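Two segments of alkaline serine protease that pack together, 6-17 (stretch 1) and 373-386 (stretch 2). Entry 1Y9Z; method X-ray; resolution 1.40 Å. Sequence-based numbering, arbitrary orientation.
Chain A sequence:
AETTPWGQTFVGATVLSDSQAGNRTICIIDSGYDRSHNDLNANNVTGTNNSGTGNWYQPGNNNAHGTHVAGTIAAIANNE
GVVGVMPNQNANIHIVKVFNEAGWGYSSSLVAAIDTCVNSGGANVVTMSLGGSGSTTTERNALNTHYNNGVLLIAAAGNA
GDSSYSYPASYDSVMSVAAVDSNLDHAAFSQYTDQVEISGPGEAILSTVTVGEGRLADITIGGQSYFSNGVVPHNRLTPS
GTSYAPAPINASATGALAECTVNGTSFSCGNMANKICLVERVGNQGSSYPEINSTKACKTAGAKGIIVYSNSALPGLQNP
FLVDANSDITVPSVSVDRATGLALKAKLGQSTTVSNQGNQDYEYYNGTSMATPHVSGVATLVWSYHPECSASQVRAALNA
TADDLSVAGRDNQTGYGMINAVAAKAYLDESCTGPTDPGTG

Stretch 1 (6-17) WGQTFVGATVLS
Stretch 2, residues 373-386: PHVSGVATLVWSYH

Stretch 2 is the regular partner: a helix that enters from earlier in the chain, kinks at Pro373, and runs on regular backbone bonds such as Val378 N to His374 O (3.0 Å) and Leu381 N to Gly377 O (3.0 Å). Stretch 1 starts as a short helix at Trp6, with Phe10 N bonded to Trp6 O at 3.0 Å, then breaks into turns and ends extended at Ser17 (phi/psi -129/135). Both chains advance in the same direction along the contact: Val11 CA lies 7.5 Å from His374 CA, Ala13 CA lies 6.7 Å from Val378 CA, and Ser17 CA lies 7.9 Å from Leu381 CA. Together they bury 483 Å². The spacing on stretch 2 is helical, for His374, Val378, Leu381 and Tyr385 follow one another at intervals of four, three and four and all direct their CA-to-CB bonds toward stretch 1.

His374 covers the most surface, 75 Å². Its side chain (chi1 -80°, m; chi2 90°) carries the ring to the first helix, where NE2 comes 3.7 Å from Gly7 CA. Glycine is what permits this approach, since an ideal CB on Gly7 would lie 2.4 Å from His374 NE2, a clash. Gln8 points its CB away, yet its m, m side chain (chi3 -39°) curls back to place NE2 3.9 Å from His374 NE2. A water joins the two polar ends, accepting from Gln8 NE2 at 3.2 Å and lying 2.8 Å from His374 NE2. Val11 (chi1 -58°, m) closes the group, with CG1 4.3 Å from His374 CB and CG2 3.8 Å from CG2 of Val378 (chi1 166°, t), a purely apolar pairing one turn along.

Gly12 is the first residue to leave helical phi/psi, in a Schellman motif; its phi/psi of 71/49 is one that glycine accepts readily. The chain beyond it turns Ala13 and Leu16 toward Leu381, the second largest contributor at 68 Å². With chi1 174° (t) and chi2 58° (p), Leu381 sets CD2 4.1 Å from Ala13 CB and 4.1 Å from Leu16 CB, while CD1 meets Ser17 O at 3.6 Å. A weak bond from Leu16 N to Ala13 O (3.4 Å) spans the intervening turn. Leu16 itself is m, t, with phi/psi -93/179.

Tyr385, covering 59 Å², finishes the contact with a polar anchor. Its side chain (chi1 -78°, m; chi2 84°) brings the hydroxyl to the extended backbone, where Ser17 N donates to Tyr385 OH at 2.9 Å with a nearly straight angle of 167°. The same OH lies 3.7 Å from Leu16 CB, so the polar tip works beside an apolar neighbour. A second water donates to both Ser17 O and Ser384 OG, each at 2.8 Å; Ser384 (chi1 73°, p) also donates OG to Leu381 O at 2.6 Å. The rule to read here is an apolar middle held between two water-bridged ends, with one direct hydrogen bond, from Ser17 N to Tyr385 OH, at the last residue of stretch 1.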

# COMPACT_ATOMS: atom_id res chain seq x y z
N TRP A 6 6.18 -6.30 3.77
CA TRP A 6 7.42 -6.04 3.05
C TRP A 6 7.78 -4.57 2.93
O TRP A 6 8.95 -4.21 3.04
CB TRP A 6 7.39 -6.68 1.65
CG TRP A 6 6.48 -6.01 0.66
CD1 TRP A 6 5.17 -6.30 0.41
CD2 TRP A 6 6.83 -4.94 -0.24
NE1 TRP A 6 4.68 -5.49 -0.59
CE2 TRP A 6 5.68 -4.64 -1.00
CE3 TRP A 6 8.01 -4.21 -0.47
CZ2 TRP A 6 5.67 -3.64 -1.98
CZ3 TRP A 6 8.00 -3.22 -1.44
CH2 TRP A 6 6.83 -2.94 -2.19
N GLY A 7 6.79 -3.72 2.72
CA GLY A 7 7.06 -2.30 2.59
C GLY A 7 7.76 -1.70 3.79
O GLY A 7 8.63 -0.84 3.66
N GLN A 8 7.38 -2.16 4.98
CA GLN A 8 7.98 -1.65 6.21
C GLN A 8 9.47 -1.97 6.28
O GLN A 8 10.26 -1.15 6.74
CB GLN A 8 7.29 -2.27 7.44
CG GLN A 8 5.83 -1.88 7.61
CD GLN A 8 5.62 -0.39 7.71
OE1 GLN A 8 6.41 0.32 8.33
NE2 GLN A 8 4.53 0.10 7.11
N THR A 9 9.83 -3.15 5.81
CA THR A 9 11.23 -3.57 5.82
C THR A 9 12.04 -2.88 4.73
O THR A 9 13.19 -2.49 4.97
CB THR A 9 11.35 -5.10 5.64
OG1 THR A 9 10.60 -5.76 6.66
CG2 THR A 9 12.81 -5.53 5.72
N PHE A 10 11.45 -2.71 3.55
CA PHE A 10 12.15 -2.08 2.43
C PHE A 10 12.57 -0.63 2.63
O PHE A 10 13.64 -0.22 2.19
CB PHE A 10 11.32 -2.19 1.15
CG PHE A 10 11.43 -3.52 0.45
CD1 PHE A 10 11.40 -3.58 -0.94
CD2 PHE A 10 11.54 -4.70 1.17
CE1 PHE A 10 11.49 -4.80 -1.60
CE2 PHE A 10 11.62 -5.93 0.52
CZ PHE A 10 11.60 -5.98 -0.87
N VAL A 11 11.72 0.17 3.29
CA VAL A 11 12.04 1.57 3.50
C VAL A 11 13.03 1.77 4.64
O VAL A 11 13.51 2.88 4.87
CB VAL A 11 10.76 2.40 3.79
CG1 VAL A 11 9.78 2.26 2.63
CG2 VAL A 11 10.12 1.94 5.09
N GLY A 12 13.33 0.69 5.36
CA GLY A 12 14.27 0.76 6.46
C GLY A 12 13.76 1.51 7.68
O GLY A 12 14.45 2.37 8.22
N ALA A 13 12.55 1.18 8.11
CA ALA A 13 11.96 1.83 9.28
C ALA A 13 12.02 0.92 10.50
O ALA A 13 11.98 1.38 11.64
CB ALA A 13 10.51 2.21 8.99
N THR A 14 12.13 -0.38 10.26
CA THR A 14 12.18 -1.37 11.33
C THR A 14 13.50 -1.33 12.10
O THR A 14 13.57 -1.78 13.24
CB THR A 14 11.97 -2.79 10.79
OG1 THR A 14 13.02 -3.11 9.86
CG2 THR A 14 10.63 -2.90 10.09
N VAL A 15 14.54 -0.78 11.48
CA VAL A 15 15.85 -0.70 12.12
C VAL A 15 16.03 0.56 12.97
O VAL A 15 16.90 0.61 13.85
CB VAL A 15 16.98 -0.75 11.08
CG1 VAL A 15 17.02 -2.13 10.43
CG2 VAL A 15 16.77 0.32 10.03
N LEU A 16 15.22 1.58 12.72
CA LEU A 16 15.29 2.82 13.49
C LEU A 16 14.30 2.72 14.64
O LEU A 16 13.60 1.72 14.78
CB LEU A 16 14.95 4.02 12.60
CG LEU A 16 15.90 4.33 11.45
CD1 LEU A 16 15.41 5.56 10.70
CD2 LEU A 16 17.31 4.56 11.99
N SER A 17 14.26 3.76 15.47
CA SER A 17 13.35 3.79 16.61
C SER A 17 12.54 5.08 16.63
O SER A 17 13.09 6.16 16.44
CB SER A 17 14.14 3.67 17.92
OG SER A 17 13.30 3.94 19.03
N PRO A 373 1.90 6.98 2.45
CA PRO A 373 2.11 6.89 3.90
C PRO A 373 3.45 6.28 4.30
O PRO A 373 3.94 6.52 5.40
CB PRO A 373 0.91 6.05 4.38
CG PRO A 373 0.53 5.26 3.17
CD PRO A 373 0.68 6.27 2.05
N HIS A 374 4.05 5.49 3.41
CA HIS A 374 5.37 4.93 3.71
C HIS A 374 6.34 6.11 3.72
O HIS A 374 7.19 6.22 4.60
CB HIS A 374 5.82 3.92 2.65
CG HIS A 374 5.22 2.56 2.79
ND1 HIS A 374 4.04 2.20 2.17
CD2 HIS A 374 5.63 1.46 3.47
CE1 HIS A 374 3.76 0.94 2.45
NE2 HIS A 374 4.71 0.47 3.24
N VAL A 375 6.19 6.99 2.74
CA VAL A 375 7.06 8.16 2.62
C VAL A 375 6.83 9.18 3.73
O VAL A 375 7.79 9.66 4.33
CB VAL A 375 6.88 8.83 1.23
CG1 VAL A 375 7.66 10.13 1.17
CG2 VAL A 375 7.35 7.89 0.14
N SER A 376 5.58 9.52 4.01
CA SER A 376 5.30 10.49 5.06
C SER A 376 5.58 9.91 6.44
O SER A 376 5.99 10.64 7.34
CB SER A 376 3.84 10.98 4.96
OG SER A 376 2.92 9.92 5.10
N GLY A 377 5.38 8.61 6.60
CA GLY A 377 5.66 7.97 7.87
C GLY A 377 7.16 8.03 8.13
O GLY A 377 7.60 8.40 9.22
N VAL A 378 7.95 7.68 7.11
CA VAL A 378 9.40 7.71 7.24
C VAL A 378 9.90 9.14 7.42
O VAL A 378 10.82 9.38 8.18
CB VAL A 378 10.08 7.08 6.00
CG1 VAL A 378 11.57 7.43 5.98
CG2 VAL A 378 9.91 5.57 6.03
N ALA A 379 9.28 10.08 6.71
CA ALA A 379 9.68 11.48 6.82
C ALA A 379 9.54 11.94 8.27
O ALA A 379 10.42 12.60 8.82
CB ALA A 379 8.82 12.35 5.91
N THR A 380 8.42 11.58 8.88
CA THR A 380 8.14 11.95 10.26
C THR A 380 9.15 11.28 11.20
O THR A 380 9.69 11.92 12.11
CB THR A 380 6.71 11.53 10.66
OG1 THR A 380 5.77 12.12 9.74
CG2 THR A 380 6.38 12.01 12.07
N LEU A 381 9.40 10.00 10.98
CA LEU A 381 10.35 9.24 11.79
C LEU A 381 11.75 9.84 11.74
O LEU A 381 12.38 10.07 12.77
CB LEU A 381 10.39 7.78 11.32
CG LEU A 381 11.44 6.86 11.96
CD1 LEU A 381 11.24 6.80 13.47
CD2 LEU A 381 11.31 5.47 11.35
N VAL A 382 12.23 10.10 10.53
CA VAL A 382 13.55 10.67 10.34
C VAL A 382 13.62 12.07 10.95
O VAL A 382 14.60 12.42 11.62
CB VAL A 382 13.91 10.74 8.84
CG1 VAL A 382 15.20 11.53 8.65
CG2 VAL A 382 14.06 9.34 8.29
N TRP A 383 12.58 12.86 10.73
CA TRP A 383 12.54 14.22 11.25
C TRP A 383 12.58 14.25 12.78
O TRP A 383 13.11 15.20 13.37
CB TRP A 383 11.27 14.93 10.76
CG TRP A 383 11.35 16.43 10.74
CD1 TRP A 383 12.35 17.22 11.23
CD2 TRP A 383 10.37 17.31 10.18
NE1 TRP A 383 12.05 18.55 11.01
CE2 TRP A 383 10.84 18.63 10.36
CE3 TRP A 383 9.14 17.12 9.53
CZ2 TRP A 383 10.13 19.75 9.93
CZ3 TRP A 383 8.43 18.23 9.10
CH2 TRP A 383 8.93 19.53 9.30
N SER A 384 12.04 13.23 13.43
CA SER A 384 12.02 13.19 14.89
C SER A 384 13.42 13.15 15.49
O SER A 384 13.61 13.53 16.65
CB SER A 384 11.20 11.99 15.40
OG SER A 384 11.89 10.76 15.22
N TYR A 385 14.40 12.70 14.71
CA TYR A 385 15.78 12.64 15.19
C TYR A 385 16.43 14.02 15.09
O TYR A 385 17.42 14.30 15.77
CB TYR A 385 16.62 11.66 14.36
CG TYR A 385 16.43 10.19 14.69
CD1 TYR A 385 15.39 9.46 14.12
CD2 TYR A 385 17.33 9.53 15.52
CE1 TYR A 385 15.25 8.09 14.37
CE2 TYR A 385 17.20 8.16 15.78
CZ TYR A 385 16.16 7.45 15.21
OH TYR A 385 16.05 6.10 15.45
N HIS A 386 15.87 14.87 14.23
CA HIS A 386 16.40 16.22 14.03
C HIS A 386 15.28 17.23 13.81
O HIS A 386 15.16 17.81 12.73
CB HIS A 386 17.33 16.22 12.82
CG HIS A 386 18.54 15.36 12.99
ND1 HIS A 386 19.59 15.70 13.83
CD2 HIS A 386 18.87 14.16 12.46
CE1 HIS A 386 20.50 14.75 13.80
NE2 HIS A 386 20.09 13.80 12.98
O HOH W 1 3.79 -1.83 4.61
O HOH W 2 12.39 8.77 17.07